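Local coordinates for protein acid phosphatase (Bacillus anthracis, PDB 2I34) that probably hydrolyses phosphate monoesters at acidic pH, as a magnesium-binding acid phosphatase of the HAD superfamily, at residues Val63-Glu68 and Phe178-Ser183. Numbering follows the deposited sequence.
Sequences VLDLDE and FGDNLS. With MG (magnesium ion), chain C; WO4 (tungstate(VI)ion), chain D.
Leu64 and Phe178 form a parallel bridge between strands 59-64 and 172-179, neighbours in the central sheet of this HAD-type fold. Phe178 N donates to Val63 O at 2.8 Å, and the donor lies in the carbonyl plane. One step on, Asp65 N donates to Phe178 O at 3.0 Å in a nearly straight bond (169°). Beyond this pair the two chains leave the sheet as loops and together supply three oxygens to a magnesium ion. Leu64 and Phe178 project side by side from the same sheet face. Leu64 CD2 packs on Phe178 CB at 3.8 Å, while Val63 O sits at the ring edge, in its plane.

Both Asp65 and Asp180 point toward the opposite segment. With chi1 at 175°, CG of Asp65 swings away from its own N, and its carboxylate reaches both the magnesium and the tungsten. Asp65 OD2 binds magnesium and also accepts from Thr69 OG1; Asp65 OD1 binds the tungsten at 2.5 Å. This is consistent with the DxDx(T/V) motif of HAD phosphatases, in which the first aspartate is the nucleophile and tungstate mimics the phosphoryl group. Asp67 gives magnesium its backbone O, and its N donates to tungstate O3. Asp67 OD1 forms a salt bridge with Arg126 NH2. Asp180, just past the strand end, gives OD1 to the metal; its CG lies 3.7 Å from Glu68 CB. Tungstate O2 and two waters complete six ligands. Asn216 holds Asp180 OD2, which also accepts from water 1 at 2.6 Å, itself a magnesium ligand. The three protein oxygens, Asp65 OD2, Asp67 O and Asp180 OD1, lie 2.0 to 2.1 Å from the magnesium.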
ATOM      1  N   VAL A  63       8.772  -3.669  17.413  1.00 23.88           N
ATOM      2  CA  VAL A  63       9.583  -4.445  16.486  1.00 23.24           C
ATOM      3  C   VAL A  63       9.298  -3.919  15.073  1.00 23.46           C
ATOM      4  O   VAL A  63       8.140  -3.742  14.686  1.00 23.21           O
ATOM      5  CB  VAL A  63       9.247  -5.967  16.578  1.00 22.69           C
ATOM      6  CG1 VAL A  63       9.790  -6.751  15.405  1.00 22.40           C
ATOM      7  CG2 VAL A  63       9.750  -6.562  17.907  1.00 22.41           C
ATOM      8  N   LEU A  64      10.369  -3.665  14.329  1.00 23.56           N
ATOM      9  CA  LEU A  64      10.271  -3.303  12.929  1.00 24.03           C
ATOM     10  C   LEU A  64      11.190  -4.156  12.084  1.00 24.48           C
ATOM     11  O   LEU A  64      12.348  -4.416  12.452  1.00 24.88           O
ATOM     12  CB  LEU A  64      10.644  -1.836  12.702  1.00 23.75           C
ATOM     13  CG  LEU A  64      10.010  -0.788  13.627  1.00 24.16           C
ATOM     14  CD1 LEU A  64      10.937  -0.463  14.795  1.00 23.98           C
ATOM     15  CD2 LEU A  64       9.635   0.462  12.822  1.00 22.00           C
ATOM     16  N   ASP A  65      10.657  -4.570  10.940  1.00 24.65           N
ATOM     17  CA  ASP A  65      11.451  -4.984   9.794  1.00 24.74           C
ATOM     18  C   ASP A  65      12.283  -3.792   9.283  1.00 24.65           C
ATOM     19  O   ASP A  65      11.935  -2.641   9.567  1.00 24.17           O
ATOM     20  CB  ASP A  65      10.510  -5.445   8.687  1.00 24.57           C
ATOM     21  CG  ASP A  65      11.233  -5.776   7.427  1.00 24.37           C
ATOM     22  OD1 ASP A  65      12.079  -6.689   7.486  1.00 24.52           O
ATOM     23  OD2 ASP A  65      10.966  -5.132   6.373  1.00 25.33           O
ATOM     24  N   LEU A  66      13.363  -4.062   8.535  1.00 24.66           N
ATOM     25  CA  LEU A  66      14.147  -2.980   7.902  1.00 25.01           C
ATOM     26  C   LEU A  66      13.820  -2.676   6.433  1.00 24.64           C
ATOM     27  O   LEU A  66      13.364  -1.580   6.118  1.00 24.16           O
ATOM     28  CB  LEU A  66      15.658  -3.210   8.065  1.00 25.44           C
ATOM     29  CG  LEU A  66      16.194  -2.933   9.472  1.00 25.07           C
ATOM     30  CD1 LEU A  66      17.686  -3.272   9.568  1.00 24.91           C
ATOM     31  CD2 LEU A  66      15.953  -1.479   9.862  1.00 26.41           C
ATOM     32  N   ASP A  67      14.086  -3.627   5.544  1.00 25.15           N
ATOM     33  CA  ASP A  67      13.975  -3.390   4.100  1.00 24.96           C
ATOM     34  C   ASP A  67      12.525  -3.212   3.687  1.00 24.67           C
ATOM     35  O   ASP A  67      11.688  -4.080   3.921  1.00 24.12           O
ATOM     36  CB  ASP A  67      14.650  -4.519   3.303  1.00 25.44           C
ATOM     37  CG  ASP A  67      16.119  -4.672   3.665  1.00 26.09           C
ATOM     38  OD1 ASP A  67      16.798  -3.640   3.855  1.00 27.17           O
ATOM     39  OD2 ASP A  67      16.589  -5.809   3.838  1.00 30.48           O
ATOM     40  N   GLU A  68      12.247  -2.060   3.078  1.00 24.69           N
ATOM     41  CA  GLU A  68      10.905  -1.667   2.646  1.00 24.65           C
ATOM     42  C   GLU A  68       9.952  -1.396   3.821  1.00 24.22           C
ATOM     43  O   GLU A  68       8.744  -1.276   3.626  1.00 24.67           O
ATOM     44  CB  GLU A  68      10.333  -2.660   1.626  1.00 24.38           C
ATOM     45  CG  GLU A  68      10.858  -2.418   0.183  1.00 26.01           C
ATOM     46  CD  GLU A  68      12.371  -2.228   0.109  1.00 26.05           C
ATOM     47  OE1 GLU A  68      13.133  -3.218   0.245  1.00 26.51           O
ATOM     48  OE2 GLU A  68      12.786  -1.072  -0.076  1.00 26.20           O
ATOM     49  N   PHE A 178       5.959  -3.635  12.896  1.00 24.12           N
ATOM     50  CA  PHE A 178       5.917  -2.913  11.631  1.00 24.32           C
ATOM     51  C   PHE A 178       6.607  -3.738  10.532  1.00 24.35           C
ATOM     52  O   PHE A 178       7.714  -4.282  10.739  1.00 24.93           O
ATOM     53  CB  PHE A 178       6.616  -1.550  11.744  1.00 24.36           C
ATOM     54  CG  PHE A 178       5.967  -0.595  12.737  1.00 23.72           C
ATOM     55  CD1 PHE A 178       5.225   0.489  12.293  1.00 23.97           C
ATOM     56  CD2 PHE A 178       6.128  -0.780  14.105  1.00 23.97           C
ATOM     57  CE1 PHE A 178       4.649   1.375  13.199  1.00 24.34           C
ATOM     58  CE2 PHE A 178       5.543   0.081  15.019  1.00 24.00           C
ATOM     59  CZ  PHE A 178       4.802   1.172  14.559  1.00 25.11           C
ATOM     60  N   GLY A 179       5.972  -3.818   9.367  1.00 24.00           N
ATOM     61  CA  GLY A 179       6.543  -4.557   8.240  1.00 24.41           C
ATOM     62  C   GLY A 179       5.814  -4.402   6.917  1.00 24.55           C
ATOM     63  O   GLY A 179       4.694  -3.870   6.862  1.00 25.14           O
ATOM     64  N   ASP A 180       6.467  -4.849   5.851  1.00 24.25           N
ATOM     65  CA  ASP A 180       5.883  -4.847   4.504  1.00 24.75           C
ATOM     66  C   ASP A 180       5.537  -6.265   4.037  1.00 24.60           C
ATOM     67  O   ASP A 180       5.008  -6.451   2.940  1.00 25.12           O
ATOM     68  CB  ASP A 180       6.862  -4.223   3.490  1.00 24.44           C
ATOM     69  CG  ASP A 180       8.146  -5.034   3.353  1.00 24.65           C
ATOM     70  OD1 ASP A 180       8.931  -5.042   4.332  1.00 23.32           O
ATOM     71  OD2 ASP A 180       8.360  -5.687   2.292  1.00 25.99           O
ATOM     72  N   ASN A 181       5.866  -7.247   4.868  1.00 24.21           N
ATOM     73  CA  ASN A 181       5.779  -8.656   4.531  1.00 24.65           C
ATOM     74  C   ASN A 181       5.042  -9.303   5.697  1.00 24.79           C
ATOM     75  O   ASN A 181       5.363  -9.026   6.840  1.00 25.34           O
ATOM     76  CB  ASN A 181       7.201  -9.208   4.343  1.00 24.27           C
ATOM     77  CG  ASN A 181       7.256 -10.666   3.863  1.00 25.56           C
ATOM     78  OD1 ASN A 181       6.405 -11.487   4.189  1.00 26.53           O
ATOM     79  ND2 ASN A 181       8.321 -10.994   3.120  1.00 24.87           N
ATOM     80  N   LEU A 182       4.046 -10.143   5.415  1.00 25.19           N
ATOM     81  CA  LEU A 182       3.242 -10.771   6.483  1.00 24.87           C
ATOM     82  C   LEU A 182       4.119 -11.533   7.464  1.00 24.84           C
ATOM     83  O   LEU A 182       3.822 -11.596   8.656  1.00 24.91           O
ATOM     84  CB  LEU A 182       2.174 -11.706   5.905  1.00 24.91           C
ATOM     85  CG  LEU A 182       1.060 -11.007   5.120  1.00 24.58           C
ATOM     86  CD1 LEU A 182       0.149 -12.043   4.461  1.00 24.31           C
ATOM     87  CD2 LEU A 182       0.253 -10.042   6.018  1.00 24.89           C
ATOM     88  N   SER A 183       5.220 -12.101   6.976  1.00 24.72           N
ATOM     89  CA  SER A 183       6.128 -12.840   7.857  1.00 24.15           C
ATOM     90  C   SER A 183       6.920 -11.933   8.812  1.00 23.99           C
ATOM     91  O   SER A 183       7.673 -12.429   9.634  1.00 23.93           O
ATOM     92  CB  SER A 183       7.051 -13.776   7.061  1.00 24.03           C
ATOM     93  OG  SER A 183       7.880 -13.081   6.158  1.00 24.31           O
TER
HETATM   94 MG    MG C 301      10.789  -5.910   4.499  1.00 11.53          MG
HETATM   95  W   WO4 D 401      13.794  -7.460   5.883  0.75 21.06           W
HETATM   96  O1  WO4 D 401      15.198  -8.194   4.611  0.75 18.53           O
HETATM   97  O2  WO4 D 401      12.334  -6.716   4.684  0.75 18.69           O
HETATM   98  O3  WO4 D 401      14.901  -6.068   6.792  0.75 14.82           O
HETATM   99  O4  WO4 D 401      13.313  -9.076   7.000  0.75 15.68           O
HETATM  100  O   HOH W   1      10.792  -6.699   2.526  1.00 18.11           O
HETATM  101  O   HOH W   2       9.876  -7.645   5.256  1.00 18.70           O